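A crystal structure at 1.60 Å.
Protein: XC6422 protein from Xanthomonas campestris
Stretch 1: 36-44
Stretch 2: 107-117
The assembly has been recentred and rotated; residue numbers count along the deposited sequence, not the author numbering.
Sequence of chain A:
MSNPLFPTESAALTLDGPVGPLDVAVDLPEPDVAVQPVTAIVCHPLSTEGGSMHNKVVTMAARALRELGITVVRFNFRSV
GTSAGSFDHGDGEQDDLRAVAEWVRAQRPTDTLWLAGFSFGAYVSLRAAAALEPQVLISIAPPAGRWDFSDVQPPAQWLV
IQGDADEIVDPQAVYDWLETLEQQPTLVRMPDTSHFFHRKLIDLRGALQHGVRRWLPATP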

# COMPACT_ATOMS: atom_id res chain seq x y z
N GLN A 36 -7.54 4.17 -14.32
CA GLN A 36 -8.02 3.12 -15.21
C GLN A 36 -9.51 3.33 -15.46
O GLN A 36 -10.24 3.75 -14.56
N PRO A 37 -9.97 3.02 -16.68
CA PRO A 37 -11.38 3.17 -17.05
C PRO A 37 -12.11 1.93 -16.54
O PRO A 37 -12.80 1.25 -17.29
N VAL A 38 -11.94 1.66 -15.25
CA VAL A 38 -12.52 0.49 -14.61
C VAL A 38 -13.07 0.81 -13.23
O VAL A 38 -12.50 1.61 -12.49
N THR A 39 -14.20 0.19 -12.90
CA THR A 39 -14.81 0.33 -11.58
C THR A 39 -15.00 -1.11 -11.13
O THR A 39 -15.50 -1.94 -11.90
N ALA A 40 -14.57 -1.41 -9.91
CA ALA A 40 -14.70 -2.75 -9.37
C ALA A 40 -15.61 -2.76 -8.16
O ALA A 40 -15.65 -1.80 -7.40
N ILE A 41 -16.35 -3.85 -8.00
CA ILE A 41 -17.24 -4.02 -6.85
C ILE A 41 -16.67 -5.18 -6.06
O ILE A 41 -16.36 -6.23 -6.63
N VAL A 42 -16.52 -5.00 -4.75
CA VAL A 42 -15.98 -6.03 -3.87
C VAL A 42 -17.05 -6.51 -2.90
O VAL A 42 -17.61 -5.71 -2.14
N CYS A 43 -17.34 -7.81 -2.93
CA CYS A 43 -18.37 -8.41 -2.07
C CYS A 43 -17.79 -9.01 -0.79
O CYS A 43 -16.73 -9.64 -0.81
N HIS A 44 -18.51 -8.83 0.32
CA HIS A 44 -18.06 -9.30 1.62
C HIS A 44 -18.47 -10.74 2.00
O HIS A 44 -19.33 -11.35 1.36
N GLN A 107 -23.90 5.08 -14.11
CA GLN A 107 -23.16 6.27 -13.70
C GLN A 107 -21.79 6.40 -14.35
O GLN A 107 -21.26 7.50 -14.48
N ARG A 108 -21.21 5.27 -14.75
CA ARG A 108 -19.89 5.24 -15.38
C ARG A 108 -19.99 4.42 -16.67
O ARG A 108 -19.41 3.33 -16.76
N PRO A 109 -20.74 4.92 -17.67
CA PRO A 109 -20.94 4.23 -18.95
C PRO A 109 -19.70 3.95 -19.79
O PRO A 109 -19.76 3.10 -20.67
N THR A 110 -18.59 4.64 -19.54
CA THR A 110 -17.40 4.36 -20.35
C THR A 110 -16.38 3.46 -19.65
O THR A 110 -15.33 3.16 -20.21
N ASP A 111 -16.69 3.04 -18.42
CA ASP A 111 -15.80 2.14 -17.67
C ASP A 111 -16.18 0.70 -17.94
O ASP A 111 -17.27 0.42 -18.43
N THR A 112 -15.27 -0.21 -17.61
CA THR A 112 -15.58 -1.63 -17.72
C THR A 112 -15.79 -2.06 -16.27
O THR A 112 -15.42 -1.33 -15.33
N LEU A 113 -16.37 -3.23 -16.07
CA LEU A 113 -16.65 -3.70 -14.72
C LEU A 113 -15.86 -4.91 -14.24
O LEU A 113 -15.77 -5.94 -14.92
N TRP A 114 -15.28 -4.78 -13.05
CA TRP A 114 -14.54 -5.87 -12.44
C TRP A 114 -15.31 -6.27 -11.18
O TRP A 114 -15.88 -5.42 -10.50
N LEU A 115 -15.35 -7.57 -10.89
CA LEU A 115 -16.03 -8.06 -9.71
C LEU A 115 -15.04 -8.87 -8.88
O LEU A 115 -14.19 -9.57 -9.41
N ALA A 116 -15.15 -8.75 -7.56
CA ALA A 116 -14.29 -9.49 -6.65
C ALA A 116 -15.10 -9.81 -5.41
O ALA A 116 -16.09 -9.15 -5.12
N GLY A 117 -14.68 -10.84 -4.69
CA GLY A 117 -15.40 -11.20 -3.49
C GLY A 117 -14.56 -12.10 -2.62
O GLY A 117 -13.67 -12.79 -3.11

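Two parallel strands, 38-43 and 112-117, lie side by side with their directions only 16° apart, and the side chains follow from that register: paired residues put their side chains on the same face of the sheet. Before the strand begins, stretch 2 builds a polar clasp. Gln107 and Pro109 stay out of reach, but Arg108, the first residue to leave the preceding helix, points toward stretch 1 and folds back on itself with chi1, chi2 and chi3 all m. The chain makes a type I turn from Arg108 to Asp111, and across it Arg108 NE donates to Asp111 OD2 at 3.0 Å, while Arg108 NH2 forms a salt bridge with Asp111 OD1 at 2.9 Å. Thr110, chi1 p, adds little to the contact.

Asp111 (m) is thus held in place to receive a third donor. Thr39, also m, gives its hydroxyl proton to the carboxylate, with OG1 to Asp111 OD2 at 2.8 Å, so a buried threonine is satisfied by an acid already oriented by its own turn.

Thr112 (p) opens the strand. Its OG1 makes a weak hydrogen bond to Pro37 O at 3.4 Å, supplementing the stronger bond from Thr112 N to Pro37 O at 2.9 Å, and it also lies 3.3 Å from Val38 CG2.

Leu113 projects to the face shared with Thr39 and Ile41. With chi1 t and chi2 p its end comes nearer to stretch 1, where CD1 lies 4.0 Å from Ile41 CD1 and 3.5 Å from Thr39 O.

Trp114 (m, chi2 26°) turns to the other face, among Val38 and Ala40. Val38, in t, sets its CG1 over one face of the indole, 3.4 Å from Trp114 CD1 and nearly along the normal of the five-membered ring, a CH-pi contact. At the paired position, Ala40 CB meets Trp114 CB at 3.7 Å, a close fit where the two CA atoms are just 4.4 Å apart.

Leu115 (m, t) returns to the face of Leu113. Its end, too, reaches nearer to stretch 1, placing CD2 3.9 Å from Ile41 CB. Ile41 (m, t) touches both leucines, and its CD1 lies 4.2 Å from Leu115 CD2 as well as 4.0 Å from Leu113 CD1.

Ala116 packs more loosely against Val42 (t), with CB 4.4 Å from Val42 CG2. Gly117 ends the stretch opposite Cys43 (m), with CA atoms 4.3 Å apart; an ideal CB on the glycine would lie 3.5 Å from Cys43 CB. His44 (p) points away and takes no part.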

# COMPACT_ATOMS: atom_id res chain seq x y z
CB GLN A 36 -7.81 1.75 -14.57
CG GLN A 36 -6.36 1.43 -14.25
CD GLN A 36 -5.59 0.95 -15.45
OE1 GLN A 36 -4.36 0.97 -15.46
NE2 GLN A 36 -6.30 0.50 -16.47
CB PRO A 37 -11.32 3.23 -18.57
CG PRO A 37 -10.20 2.29 -18.88
CD PRO A 37 -9.16 2.61 -17.84
CB VAL A 38 -11.45 -0.61 -14.42
CG1 VAL A 38 -12.06 -1.83 -13.72
CG2 VAL A 38 -10.83 -1.01 -15.76
CB THR A 39 -16.19 1.03 -11.62
OG1 THR A 39 -16.03 2.40 -12.00
CG2 THR A 39 -16.84 1.00 -10.24
CB ALA A 40 -13.32 -3.28 -8.98
CB ILE A 41 -18.68 -4.36 -7.27
CG1 ILE A 41 -19.26 -3.23 -8.12
CG2 ILE A 41 -19.56 -4.55 -6.03
CD1 ILE A 41 -20.61 -3.56 -8.74
CB VAL A 42 -14.77 -5.49 -3.07
CG1 VAL A 42 -14.19 -6.59 -2.18
CG2 VAL A 42 -13.70 -4.96 -4.02
CB CYS A 43 -19.13 -9.48 -2.85
SG CYS A 43 -19.95 -8.89 -4.37
CB HIS A 44 -18.51 -8.31 2.71
CG HIS A 44 -19.98 -8.35 3.01
ND1 HIS A 44 -20.83 -7.31 2.71
CD2 HIS A 44 -20.74 -9.30 3.61
CE1 HIS A 44 -22.05 -7.61 3.11
NE2 HIS A 44 -22.02 -8.82 3.66
CB GLN A 107 -23.01 6.27 -12.18
CG GLN A 107 -24.32 6.40 -11.43
CD GLN A 107 -24.84 7.82 -11.41
OE1 GLN A 107 -26.04 8.05 -11.54
NE2 GLN A 107 -23.94 8.78 -11.23
CB ARG A 108 -18.88 4.59 -14.44
CG ARG A 108 -18.69 5.31 -13.11
CD ARG A 108 -17.91 6.59 -13.30
NE ARG A 108 -16.70 6.33 -14.08
CZ ARG A 108 -15.94 7.28 -14.62
NH1 ARG A 108 -16.24 8.57 -14.46
NH2 ARG A 108 -14.88 6.94 -15.36
CB PRO A 109 -21.95 5.12 -19.67
CG PRO A 109 -21.61 6.47 -19.15
CD PRO A 109 -21.44 6.22 -17.67
CB THR A 110 -16.68 5.66 -20.82
OG1 THR A 110 -16.21 6.40 -19.69
CG2 THR A 110 -17.63 6.52 -21.64
CB ASP A 111 -15.97 2.33 -16.15
CG ASP A 111 -15.23 3.52 -15.61
OD1 ASP A 111 -14.61 4.27 -16.39
OD2 ASP A 111 -15.26 3.70 -14.37
CB THR A 112 -14.45 -2.46 -18.37
OG1 THR A 112 -13.18 -2.06 -17.85
CG2 THR A 112 -14.47 -2.27 -19.88
CB LEU A 113 -18.14 -4.01 -14.59
CG LEU A 113 -18.61 -4.51 -13.23
CD1 LEU A 113 -18.65 -3.37 -12.24
CD2 LEU A 113 -20.00 -5.13 -13.38
CB TRP A 114 -13.13 -5.42 -12.03
CG TRP A 114 -12.15 -5.33 -13.17
CD1 TRP A 114 -12.43 -5.10 -14.49
CD2 TRP A 114 -10.73 -5.36 -13.06
NE1 TRP A 114 -11.26 -4.98 -15.20
CE2 TRP A 114 -10.20 -5.13 -14.35
CE3 TRP A 114 -9.84 -5.55 -11.99
CZ2 TRP A 114 -8.82 -5.10 -14.61
CZ3 TRP A 114 -8.47 -5.51 -12.25
CH2 TRP A 114 -7.98 -5.29 -13.54
CB LEU A 115 -17.22 -8.96 -10.09
CG LEU A 115 -18.43 -8.35 -10.79
CD1 LEU A 115 -19.48 -9.43 -11.04
CD2 LEU A 115 -19.02 -7.24 -9.94
CB ALA A 116 -13.06 -8.66 -6.27